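Local coordinates for protein fructokinase (Silicibacter sp., PDB 3C8U) that probably transfers a phosphoryl group from ATP to fructose, as a P-loop-type sugar kinase, at residues 22-31 against 124-135. Numbering follows the deposited sequence.
Sequences RQLVALSGAP and CRVAIIEGNYLL
Gln23 to Ser28 and Val126 to Gly131 run side by side as neighbouring parallel strands, with a 24° angle between their axes. Seven backbone hydrogen bonds join them, from Gln23 N to Arg125 O through to Gly29 N to Gly131 O. The bonds in the middle are short, with Ile129 N 2.7 Å from Val25 O. Strand 150-154 flanks 23-28 on its other edge, and 53-57 flanks 126-131.

Leu24 lays CD2 against Ala127 CB at 3.7 Å, on the face covered by helix 85-97. On the other face, Val25 CG2 meets Val126 CG1 at 3.8 Å. Past the strand end, Leu134 turns back and sets CD1 3.9 Å from Ala26 CB. Ser28 OG accepts a hydrogen bond from Leu134 N at 3.1 Å, which ties down this turn. The Ser28 hydroxyl is placed there with OG opposite the backbone N (chi1 -155°).

At the start of the strands, Arg22 NE donates to Cys124 O at 2.9 Å, from above the carbonyl plane. The other guanidinium nitrogens bind backbone carbonyls of Leu95, Gln98 and Glu99. A leucine in place of Arg22 would probably leave Cys124 O and the carbonyls of Leu95, Gln98 and Glu99 without these donors. A water accepts from Gln23 NE2 and donates to Arg125 O, and so bridges the start of the two strands.

Asn132 OD1 lies 3.3 Å from Ala30 C and takes a hydrogen bond from Lys35 NZ. Glu130 binds Ser36 OG and Ser39 OG. Gly29, Lys35 and Ser36 fit a Walker A pattern. The polar side chains of Asn132 and Glu130 probably help to fix the likely phosphate-binding loop and the helix after it beside strand 126-131, as in P-loop kinases.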
loop_
_atom_site.group_PDB
_atom_site.type_symbol
_atom_site.label_atom_id
_atom_site.label_comp_id
_atom_site.label_asym_id
_atom_site.label_seq_id
_atom_site.Cartn_x
_atom_site.Cartn_y
_atom_site.Cartn_z
ATOM N N ARG A 22 16.463 1.337 -9.834
ATOM C CA ARG A 22 15.248 2.052 -9.529
ATOM C C ARG A 22 15.127 2.219 -8.016
ATOM O O ARG A 22 15.511 1.342 -7.232
ATOM C CB ARG A 22 14.065 1.272 -10.106
ATOM C CG ARG A 22 12.764 1.933 -9.900
ATOM C CD ARG A 22 11.643 1.158 -10.547
ATOM N NE ARG A 22 11.705 1.194 -12.001
ATOM C CZ ARG A 22 11.974 0.159 -12.777
ATOM N NH1 ARG A 22 12.243 -1.032 -12.260
ATOM N NH2 ARG A 22 11.996 0.317 -14.078
ATOM N N GLN A 23 14.595 3.358 -7.615
ATOM C CA GLN A 23 14.366 3.660 -6.186
ATOM C C GLN A 23 12.919 3.372 -5.798
ATOM O O GLN A 23 11.999 3.537 -6.589
ATOM C CB GLN A 23 14.794 5.095 -5.874
ATOM C CG GLN A 23 16.346 5.224 -5.884
ATOM C CD GLN A 23 16.853 6.644 -5.727
ATOM O OE1 GLN A 23 17.521 6.949 -4.755
ATOM N NE2 GLN A 23 16.518 7.516 -6.670
ATOM N N LEU A 24 12.783 2.858 -4.586
ATOM C CA LEU A 24 11.487 2.514 -3.963
ATOM C C LEU A 24 11.128 3.424 -2.798
ATOM O O LEU A 24 11.876 3.629 -1.839
ATOM C CB LEU A 24 11.488 1.069 -3.493
ATOM C CG LEU A 24 11.799 -0.052 -4.511
ATOM C CD1 LEU A 24 11.467 -1.411 -3.887
ATOM C CD2 LEU A 24 10.991 0.119 -5.723
ATOM N N VAL A 25 9.936 3.960 -2.908
ATOM C CA VAL A 25 9.330 4.756 -1.858
ATOM C C VAL A 25 8.058 4.096 -1.400
ATOM O O VAL A 25 7.138 3.848 -2.188
ATOM C CB VAL A 25 9.058 6.234 -2.323
ATOM C CG1 VAL A 25 8.301 7.029 -1.234
ATOM C CG2 VAL A 25 10.351 6.947 -2.699
ATOM N N ALA A 26 8.030 3.787 -0.109
ATOM C CA ALA A 26 6.866 3.143 0.532
ATOM C C ALA A 26 5.909 4.161 1.136
ATOM O O ALA A 26 6.317 5.096 1.813
ATOM C CB ALA A 26 7.331 2.152 1.597
ATOM N N LEU A 27 4.624 3.980 0.838
ATOM C CA LEU A 27 3.550 4.737 1.498
ATOM C C LEU A 27 2.645 3.726 2.161
ATOM O O LEU A 27 1.969 2.950 1.492
ATOM C CB LEU A 27 2.743 5.578 0.504
ATOM C CG LEU A 27 1.539 6.278 1.185
ATOM C CD1 LEU A 27 2.015 7.278 2.242
ATOM C CD2 LEU A 27 0.640 6.977 0.182
ATOM N N SER A 28 2.719 3.690 3.481
ATOM C CA SER A 28 1.989 2.720 4.291
ATOM C C SER A 28 0.845 3.403 5.011
ATOM O O SER A 28 1.014 4.422 5.692
ATOM C CB SER A 28 2.894 2.030 5.309
ATOM O OG SER A 28 2.402 0.751 5.688
ATOM N N GLY A 29 -0.332 2.835 4.792
ATOM C CA GLY A 29 -1.545 3.244 5.487
ATOM C C GLY A 29 -2.254 2.107 6.188
ATOM O O GLY A 29 -1.671 1.089 6.559
ATOM N N ALA A 30 -3.527 2.347 6.420
ATOM C CA ALA A 30 -4.454 1.361 6.944
ATOM C C ALA A 30 -5.709 1.386 6.067
ATOM O O ALA A 30 -5.908 2.333 5.295
ATOM C CB ALA A 30 -4.787 1.648 8.424
ATOM N N PRO A 31 -6.530 0.324 6.142
ATOM C CA PRO A 31 -7.817 0.351 5.471
ATOM C C PRO A 31 -8.595 1.599 5.859
ATOM O O PRO A 31 -8.745 1.932 7.039
ATOM C CB PRO A 31 -8.514 -0.924 5.979
ATOM C CG PRO A 31 -7.395 -1.820 6.425
ATOM C CD PRO A 31 -6.370 -0.869 6.990
ATOM N N CYS A 124 10.581 4.636 -15.666
ATOM C CA CYS A 124 10.255 4.858 -14.251
ATOM C C CYS A 124 11.472 4.740 -13.370
ATOM O O CYS A 124 12.132 3.704 -13.293
ATOM C CB CYS A 124 9.159 3.889 -13.781
ATOM S SG CYS A 124 8.785 4.006 -11.991
ATOM N N ARG A 125 11.729 5.825 -12.656
ATOM C CA ARG A 125 12.930 5.985 -11.827
ATOM C C ARG A 125 12.624 5.737 -10.359
ATOM O O ARG A 125 13.468 5.340 -9.595
ATOM C CB ARG A 125 13.509 7.403 -12.000
ATOM C CG ARG A 125 14.158 7.622 -13.358
ATOM C CD ARG A 125 15.353 8.558 -13.277
ATOM N NE ARG A 125 16.082 8.416 -12.025
ATOM C CZ ARG A 125 16.709 9.426 -11.437
ATOM N NH1 ARG A 125 16.674 10.624 -12.007
ATOM N NH2 ARG A 125 17.350 9.243 -10.285
ATOM N N VAL A 126 11.373 5.974 -9.996
ATOM C CA VAL A 126 10.915 5.784 -8.620
ATOM C C VAL A 126 9.565 5.094 -8.611
ATOM O O VAL A 126 8.633 5.545 -9.255
ATOM C CB VAL A 126 10.777 7.131 -7.898
ATOM C CG1 VAL A 126 10.198 6.949 -6.466
ATOM C CG2 VAL A 126 12.151 7.849 -7.886
ATOM N N ALA A 127 9.499 3.991 -7.878
ATOM C CA ALA A 127 8.245 3.289 -7.625
ATOM C C ALA A 127 7.804 3.610 -6.210
ATOM O O ALA A 127 8.540 3.402 -5.231
ATOM C CB ALA A 127 8.396 1.764 -7.811
ATOM N N ILE A 128 6.603 4.165 -6.138
ATOM C CA ILE A 128 5.948 4.437 -4.879
ATOM C C ILE A 128 5.053 3.238 -4.653
ATOM O O ILE A 128 4.061 3.053 -5.352
ATOM C CB ILE A 128 5.108 5.704 -4.875
ATOM C CG1 ILE A 128 5.980 6.925 -5.176
ATOM C CG2 ILE A 128 4.346 5.840 -3.528
ATOM C CD1 ILE A 128 5.166 8.128 -5.399
ATOM N N ILE A 129 5.462 2.427 -3.686
ATOM C CA ILE A 129 4.779 1.173 -3.362
ATOM C C ILE A 129 3.816 1.539 -2.252
ATOM O O ILE A 129 4.218 2.111 -1.252
ATOM C CB ILE A 129 5.754 0.088 -2.847
ATOM C CG1 ILE A 129 6.953 -0.110 -3.782
ATOM C CG2 ILE A 129 5.005 -1.260 -2.557
ATOM C CD1 ILE A 129 6.599 -0.334 -5.184
ATOM N N GLU A 130 2.534 1.259 -2.469
ATOM C CA GLU A 130 1.506 1.617 -1.519
ATOM C C GLU A 130 0.780 0.385 -1.018
ATOM O O GLU A 130 0.430 -0.511 -1.765
ATOM C CB GLU A 130 0.548 2.703 -2.066
ATOM C CG GLU A 130 -0.466 2.227 -3.042
ATOM C CD GLU A 130 -1.496 3.269 -3.415
ATOM O OE1 GLU A 130 -1.408 4.414 -2.939
ATOM O OE2 GLU A 130 -2.374 2.940 -4.242
ATOM N N GLY A 131 0.613 0.344 0.293
ATOM C CA GLY A 131 -0.126 -0.765 0.952
ATOM C C GLY A 131 -0.352 -0.573 2.431
ATOM O O GLY A 131 0.097 0.380 3.026
ATOM N N ASN A 132 -1.001 -1.544 3.044
ATOM C CA ASN A 132 -1.301 -1.470 4.466
ATOM C C ASN A 132 -0.178 -1.993 5.359
ATOM O O ASN A 132 -0.114 -1.653 6.527
ATOM C CB ASN A 132 -2.616 -2.208 4.745
ATOM C CG ASN A 132 -3.792 -1.565 4.035
ATOM O OD1 ASN A 132 -3.885 -0.326 3.963
ATOM N ND2 ASN A 132 -4.678 -2.373 3.510
ATOM N N TYR A 133 0.678 -2.854 4.798
ATOM C CA TYR A 133 1.659 -3.620 5.593
ATOM C C TYR A 133 3.114 -3.375 5.232
ATOM O O TYR A 133 3.913 -4.307 5.256
ATOM C CB TYR A 133 1.352 -5.130 5.512
ATOM C CG TYR A 133 -0.087 -5.421 5.880
ATOM C CD1 TYR A 133 -0.562 -5.145 7.160
ATOM C CD2 TYR A 133 -0.978 -5.931 4.951
ATOM C CE1 TYR A 133 -1.887 -5.380 7.497
ATOM C CE2 TYR A 133 -2.302 -6.165 5.284
ATOM C CZ TYR A 133 -2.749 -5.890 6.553
ATOM O OH TYR A 133 -4.074 -6.125 6.879
ATOM N N LEU A 134 3.450 -2.109 4.948
ATOM C CA LEU A 134 4.792 -1.748 4.484
ATOM C C LEU A 134 5.749 -1.338 5.585
ATOM O O LEU A 134 6.956 -1.221 5.354
ATOM C CB LEU A 134 4.728 -0.678 3.397
ATOM C CG LEU A 134 3.863 -1.044 2.160
ATOM C CD1 LEU A 134 4.132 0.005 1.058
ATOM C CD2 LEU A 134 4.067 -2.495 1.630
ATOM N N LEU A 135 5.180 -1.160 6.774
ATOM C CA LEU A 135 5.899 -0.734 7.989
ATOM C C LEU A 135 5.393 -1.560 9.170
ATOM O O LEU A 135 5.073 -1.070 10.247
ATOM C CB LEU A 135 5.712 0.769 8.242
ATOM C CG LEU A 135 6.469 1.677 7.249
ATOM C CD1 LEU A 135 6.231 3.160 7.513
ATOM C CD2 LEU A 135 7.976 1.377 7.198
HETATM O O HOH W 1 15.958 6.379 -9.635
#